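Local coordinates for protein AFP (Microbacterium arborescens, PDB 2YJK) that takes up and translocates iron as a Dps protein of the ferritin fold, assembled as a shell of twelve copies, at the interface of chains A and B. Residues are numbered along the deposited sequence; one frame, centred on the assembly and turned at random. Chains: chain A/B, AFP.

Contact 1: the interface of chains A and B. Residues chain A 34, 37-38, 41, 96; chain B 85-87.
A:Asn38 and A:Gln41, one turn apart on helix 15-45, offer their side-chain amide oxygens to backbone N-H groups at the start of helix 87-93 of chain B and just before it. OD1 of A:Asn38 accepts from the backbone N of B:Val87 at 2.9 Å in a nearly straight bond, with the donor tilted 18° from the carbonyl plane; it thus serves an N-H of the first turn of that helix. The rest of the amide lies against CG2 of B:Val87, the two side chains crossing at about a right angle, and the same methyl reaches CB of A:Val37 at 3.6 Å. A chi1 of 170° carries CG of A:Gln41 away from the backbone N and against CG of B:Arg86 at 3.8 Å, the amide and guanidinium planes 36° apart. The bend at chi2 then turns OE1 towards the backbone N of B:Ser85, 2.7 Å away. This donor stands above the carbonyl plane, well away from the lone-pair directions. With an alanine here, the B:Ser85 N-H is likely to lose its acceptor and the aliphatic part of B:Arg86 this neighbour. Water fills in around the direct bonds: water 2 joins O of A:Val37 to O and OG of B:Ser85, while water 1, in plane at the guanidinium edge, links NH1 of B:Arg86 to O of A:Thr96. The patch belongs to a two-fold interface within the dodecamer, where the long helix 15-45 of one subunit meets the segment leading into helix 87-93 of the other and a loop residue, A:Thr96, flanks B:Arg86.

Contact 2: the interface of chains A and B. Residues chain A 41, 44; chain B 29, 33, 73, 83-86.
A:Trp44, near the end of helix 15-45 in this Dps-family ferritin fold, lays one face of its indole over the methyl of B:Ala73. With CG anti to the carbonyl carbon (chi1 -62°), the indole is directed towards that methyl. CB of B:Ala73 stands 3.4 Å from CD2 of A:Trp44, above the middle of the ring system, a CH-pi contact with both its five- and six-membered rings. On the same side as B:Ala73, CG1 of B:Val29 approaches CZ3 and CG2 of B:Ile83 packs more loosely near CE3. CB of B:Ser85 lies in the ring plane at the edge, 3.7 Å from CZ3 of A:Trp44. From the opposite side, NE2 of B:Gln33 comes within 3.5 Å of CH2 of A:Trp44, its amide turned 44° from the ring.

Beside the tryptophan, the nitrogen end of the A:Gln41 amide donates from NE2 to the backbone O of B:Ile83 at 3.1 Å, in the carbonyl plane but bent to 137° at the hydrogen. OE1 of A:Gln41 lies equally near this oxygen, an approach of two acceptors that leaves the amide's orientation less certain.

Further out, B:Asp84 braces this stretch from within the B chain. B:Arg86 grips its carboxylate side-on in a salt bridge, NE meeting OD1 at 2.9 Å and NH2 meeting OD2 at 3.0 Å. The backbone N of B:Arg86 reaches OD1 of B:Asp84 from the opposite face to NE, closing the turn that presents B:Ser85.

Contact 1: the interface of chains A and B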
ATOM      1  N   ALA A  34     -10.651  -1.616  30.696  1.00 23.12           N
ATOM      2  CA  ALA A  34     -11.681  -0.667  31.081  1.00 23.93           C
ATOM      3  C   ALA A  34     -11.555   0.659  30.346  1.00 24.80           C
ATOM      4  O   ALA A  34     -12.567   1.268  30.010  1.00 24.81           O
ATOM      5  CB  ALA A  34     -11.712  -0.389  32.605  1.00 22.92           C
ATOM      6  N   VAL A  37     -13.259   0.567  27.020  1.00 22.19           N
ATOM      7  CA  VAL A  37     -14.702   0.717  27.162  1.00 22.37           C
ATOM      8  C   VAL A  37     -15.115   2.140  27.578  1.00 22.35           C
ATOM      9  O   VAL A  37     -16.022   2.705  26.987  1.00 22.22           O
ATOM     10  CB  VAL A  37     -15.293  -0.310  28.185  1.00 22.02           C
ATOM     11  CG1 VAL A  37     -16.846  -0.076  28.424  1.00 23.11           C
ATOM     12  CG2 VAL A  37     -15.083  -1.727  27.687  1.00 23.55           C
ATOM     13  N   ASN A  38     -14.489   2.676  28.624  1.00 20.72           N
ATOM     14  CA  ASN A  38     -14.848   3.985  29.093  1.00 22.60           C
ATOM     15  C   ASN A  38     -14.356   5.097  28.150  1.00 21.70           C
ATOM     16  O   ASN A  38     -14.929   6.177  28.093  1.00 24.22           O
ATOM     17  CB  ASN A  38     -14.358   4.197  30.553  1.00 22.94           C
ATOM     18  CG  ASN A  38     -15.008   3.190  31.541  1.00 25.11           C
ATOM     19  OD1 ASN A  38     -16.222   2.927  31.486  1.00 25.29           O
ATOM     20  ND2 ASN A  38     -14.199   2.620  32.434  1.00 20.83           N
ATOM     21  N   GLN A  41     -17.035   5.311  25.477  1.00 22.10           N
ATOM     22  CA  GLN A  41     -18.046   6.111  26.160  1.00 23.42           C
ATOM     23  C   GLN A  41     -17.790   7.599  26.003  1.00 23.01           C
ATOM     24  O   GLN A  41     -18.628   8.306  25.495  1.00 22.45           O
ATOM     25  CB  GLN A  41     -18.154   5.689  27.664  1.00 22.39           C
ATOM     26  CG  GLN A  41     -18.984   6.577  28.577  1.00 24.95           C
ATOM     27  CD  GLN A  41     -20.492   6.501  28.252  1.00 29.06           C
ATOM     28  OE1 GLN A  41     -20.893   5.646  27.476  1.00 26.28           O
ATOM     29  NE2 GLN A  41     -21.315   7.372  28.879  1.00 26.48           N
ATOM     30  N   THR A  96     -14.690   4.279  37.099  1.00 35.36           N
ATOM     31  CA  THR A  96     -14.480   5.371  36.183  1.00 32.97           C
ATOM     32  C   THR A  96     -15.141   6.670  36.620  1.00 33.39           C
ATOM     33  O   THR A  96     -16.174   6.653  37.237  1.00 33.29           O
ATOM     34  CB  THR A  96     -15.021   5.009  34.778  1.00 33.47           C
ATOM     35  OG1 THR A  96     -14.720   6.079  33.898  1.00 32.86           O
ATOM     36  CG2 THR A  96     -16.581   4.761  34.783  1.00 31.56           C
TER
ATOM     37  N   SER B  85     -22.567   3.652  28.278  1.00 28.96           N
ATOM     38  CA  SER B  85     -21.894   2.371  28.051  1.00 28.90           C
ATOM     39  C   SER B  85     -20.604   2.324  28.929  1.00 29.53           C
ATOM     40  O   SER B  85     -19.587   1.720  28.539  1.00 29.32           O
ATOM     41  CB  SER B  85     -21.600   2.231  26.558  1.00 27.98           C
ATOM     42  OG  SER B  85     -21.188   0.893  26.227  1.00 34.85           O
ATOM     43  N   ARG B  86     -20.651   2.975  30.099  1.00 27.93           N
ATOM     44  CA  ARG B  86     -19.585   2.823  31.077  1.00 27.93           C
ATOM     45  C   ARG B  86     -19.481   1.349  31.442  1.00 27.56           C
ATOM     46  O   ARG B  86     -20.464   0.603  31.306  1.00 28.20           O
ATOM     47  CB  ARG B  86     -19.809   3.697  32.307  1.00 28.74           C
ATOM     48  CG  ARG B  86     -19.724   5.211  32.073  1.00 27.63           C
ATOM     49  CD  ARG B  86     -20.255   5.952  33.319  1.00 31.10           C
ATOM     50  NE  ARG B  86     -21.657   5.582  33.639  1.00 30.53           N
ATOM     51  CZ  ARG B  86     -22.272   5.869  34.791  1.00 36.74           C
ATOM     52  NH1 ARG B  86     -21.638   6.524  35.757  1.00 35.29           N
ATOM     53  NH2 ARG B  86     -23.527   5.491  34.983  1.00 34.37           N
ATOM     54  N   VAL B  87     -18.292   0.909  31.837  1.00 26.25           N
ATOM     55  CA  VAL B  87     -18.112  -0.477  32.341  1.00 26.65           C
ATOM     56  C   VAL B  87     -19.169  -0.938  33.431  1.00 27.52           C
ATOM     57  O   VAL B  87     -19.729  -2.031  33.348  1.00 27.21           O
ATOM     58  CB  VAL B  87     -16.687  -0.673  32.891  1.00 27.31           C
ATOM     59  CG1 VAL B  87     -16.555  -2.038  33.570  1.00 26.98           C
ATOM     60  CG2 VAL B  87     -15.588  -0.518  31.725  1.00 25.47           C
TER
HETATM   61  O   HOH W   1     -18.810   7.571  35.965  1.00 21.91           O
HETATM   62  O   HOH W   2     -18.270   1.461  25.744  1.00 30.22           O

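Contact 2: the interface of chains A and B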
ATOM      1  N   GLN A  41     -17.035   5.311  25.477  1.00 22.10           N
ATOM      2  CA  GLN A  41     -18.046   6.111  26.160  1.00 23.42           C
ATOM      3  C   GLN A  41     -17.790   7.599  26.003  1.00 23.01           C
ATOM      4  O   GLN A  41     -18.628   8.306  25.495  1.00 22.45           O
ATOM      5  CB  GLN A  41     -18.154   5.689  27.664  1.00 22.39           C
ATOM      6  CG  GLN A  41     -18.984   6.577  28.577  1.00 24.95           C
ATOM      7  CD  GLN A  41     -20.492   6.501  28.252  1.00 29.06           C
ATOM      8  OE1 GLN A  41     -20.893   5.646  27.476  1.00 26.28           O
ATOM      9  NE2 GLN A  41     -21.315   7.372  28.879  1.00 26.48           N
ATOM     10  N   TRP A  44     -17.995   8.661  22.258  1.00 20.70           N
ATOM     11  CA  TRP A  44     -19.394   8.824  21.783  1.00 21.13           C
ATOM     12  C   TRP A  44     -20.073  10.073  22.336  1.00 21.81           C
ATOM     13  O   TRP A  44     -20.832  10.780  21.604  1.00 21.74           O
ATOM     14  CB  TRP A  44     -20.259   7.581  22.085  1.00 20.28           C
ATOM     15  CG  TRP A  44     -19.740   6.293  21.364  1.00 20.17           C
ATOM     16  CD1 TRP A  44     -19.146   6.208  20.160  1.00 18.38           C
ATOM     17  CD2 TRP A  44     -19.737   4.963  21.915  1.00 22.77           C
ATOM     18  NE1 TRP A  44     -18.802   4.892  19.881  1.00 23.34           N
ATOM     19  CE2 TRP A  44     -19.145   4.113  20.952  1.00 21.96           C
ATOM     20  CE3 TRP A  44     -20.154   4.413  23.149  1.00 22.38           C
ATOM     21  CZ2 TRP A  44     -19.038   2.747  21.136  1.00 24.84           C
ATOM     22  CZ3 TRP A  44     -20.045   3.004  23.337  1.00 24.52           C
ATOM     23  CH2 TRP A  44     -19.470   2.208  22.344  1.00 24.40           C
TER
ATOM     24  N   VAL B  29     -25.694  -1.942  21.607  1.00 20.29           N
ATOM     25  CA  VAL B  29     -24.396  -1.409  22.022  1.00 20.63           C
ATOM     26  C   VAL B  29     -23.847  -2.160  23.260  1.00 20.47           C
ATOM     27  O   VAL B  29     -22.678  -2.479  23.289  1.00 18.91           O
ATOM     28  CB  VAL B  29     -24.465   0.089  22.410  1.00 19.88           C
ATOM     29  CG1 VAL B  29     -23.078   0.536  22.973  1.00 19.64           C
ATOM     30  CG2 VAL B  29     -24.883   0.994  21.258  1.00 18.76           C
ATOM     31  N   GLN B  33     -20.358  -4.361  22.820  1.00 22.30           N
ATOM     32  CA  GLN B  33     -19.247  -3.919  23.667  1.00 22.72           C
ATOM     33  C   GLN B  33     -18.831  -5.010  24.683  1.00 23.49           C
ATOM     34  O   GLN B  33     -17.603  -5.176  24.943  1.00 23.99           O
ATOM     35  CB  GLN B  33     -19.582  -2.590  24.358  1.00 22.43           C
ATOM     36  CG  GLN B  33     -18.401  -1.844  24.952  1.00 25.49           C
ATOM     37  CD  GLN B  33     -17.290  -1.551  23.925  1.00 28.70           C
ATOM     38  OE1 GLN B  33     -16.251  -2.220  23.910  1.00 32.01           O
ATOM     39  NE2 GLN B  33     -17.526  -0.615  23.049  1.00 24.83           N
ATOM     40  N   ALA B  73     -23.898   2.859  18.471  1.00 18.13           N
ATOM     41  CA  ALA B  73     -23.816   3.967  19.434  1.00 17.96           C
ATOM     42  C   ALA B  73     -23.834   5.304  18.713  1.00 19.83           C
ATOM     43  O   ALA B  73     -24.517   6.233  19.152  1.00 20.24           O
ATOM     44  CB  ALA B  73     -22.494   3.842  20.338  1.00 17.47           C
ATOM     45  N   ILE B  83     -25.610   7.794  25.306  1.00 27.89           N
ATOM     46  CA  ILE B  83     -25.577   6.357  25.559  1.00 29.84           C
ATOM     47  C   ILE B  83     -24.767   6.154  26.831  1.00 30.56           C
ATOM     48  O   ILE B  83     -23.703   6.759  27.004  1.00 31.83           O
ATOM     49  CB  ILE B  83     -25.054   5.594  24.322  1.00 30.12           C
ATOM     50  CG1 ILE B  83     -24.775   4.129  24.665  1.00 32.01           C
ATOM     51  CG2 ILE B  83     -23.787   6.233  23.687  1.00 25.22           C
ATOM     52  CD1 ILE B  83     -25.803   3.187  24.218  1.00 32.03           C
ATOM     53  N   ASP B  84     -25.286   5.392  27.781  1.00 29.64           N
ATOM     54  CA  ASP B  84     -24.473   5.061  28.892  1.00 29.63           C
ATOM     55  C   ASP B  84     -23.839   3.688  28.665  1.00 29.23           C
ATOM     56  O   ASP B  84     -24.466   2.672  28.907  1.00 30.29           O
ATOM     57  CB  ASP B  84     -25.246   5.075  30.204  1.00 29.77           C
ATOM     58  CG  ASP B  84     -24.356   4.743  31.396  1.00 33.21           C
ATOM     59  OD1 ASP B  84     -23.076   4.663  31.268  1.00 31.52           O
ATOM     60  OD2 ASP B  84     -24.939   4.548  32.487  1.00 34.97           O
ATOM     61  N   SER B  85     -22.567   3.652  28.278  1.00 28.96           N
ATOM     62  CA  SER B  85     -21.894   2.371  28.051  1.00 28.90           C
ATOM     63  C   SER B  85     -20.604   2.324  28.929  1.00 29.53           C
ATOM     64  O   SER B  85     -19.587   1.720  28.539  1.00 29.32           O
ATOM     65  CB  SER B  85     -21.600   2.231  26.558  1.00 27.98           C
ATOM     66  OG  SER B  85     -21.188   0.893  26.227  1.00 34.85           O
ATOM     67  N   ARG B  86     -20.651   2.975  30.099  1.00 27.93           N
ATOM     68  CA  ARG B  86     -19.585   2.823  31.077  1.00 27.93           C
ATOM     69  C   ARG B  86     -19.481   1.349  31.442  1.00 27.56           C
ATOM     70  O   ARG B  86     -20.464   0.603  31.306  1.00 28.20           O
ATOM     71  CB  ARG B  86     -19.809   3.697  32.307  1.00 28.74           C
ATOM     72  CG  ARG B  86     -19.724   5.211  32.073  1.00 27.63           C
ATOM     73  CD  ARG B  86     -20.255   5.952  33.319  1.00 31.10           C
ATOM     74  NE  ARG B  86     -21.657   5.582  33.639  1.00 30.53           N
ATOM     75  CZ  ARG B  86     -22.272   5.869  34.791  1.00 36.74           C
ATOM     76  NH1 ARG B  86     -21.638   6.524  35.757  1.00 35.29           N
ATOM     77  NH2 ARG B  86     -23.527   5.491  34.983  1.00 34.37           N
TER

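Contact 1 and contact 2 are neighbouring parts of one interface, the centres of their C-alpha atoms about 7 Å apart, and they share A:Gln41, B:Ser85 and B:Arg86. Helix 15-45 of chain A runs through both. Contact 1 is bridged by water at the start of helix 87-93 of chain B, whereas contact 2 adds the tryptophan packing against helices 15-45 and 51-78 of chain B. The shared glutamine ties the two together. Two-fold symmetry repeats the pair with the chains exchanged, so each subunit both gives and receives this set of contacts, consistent with a dimeric unit within the twelve-copy assembly.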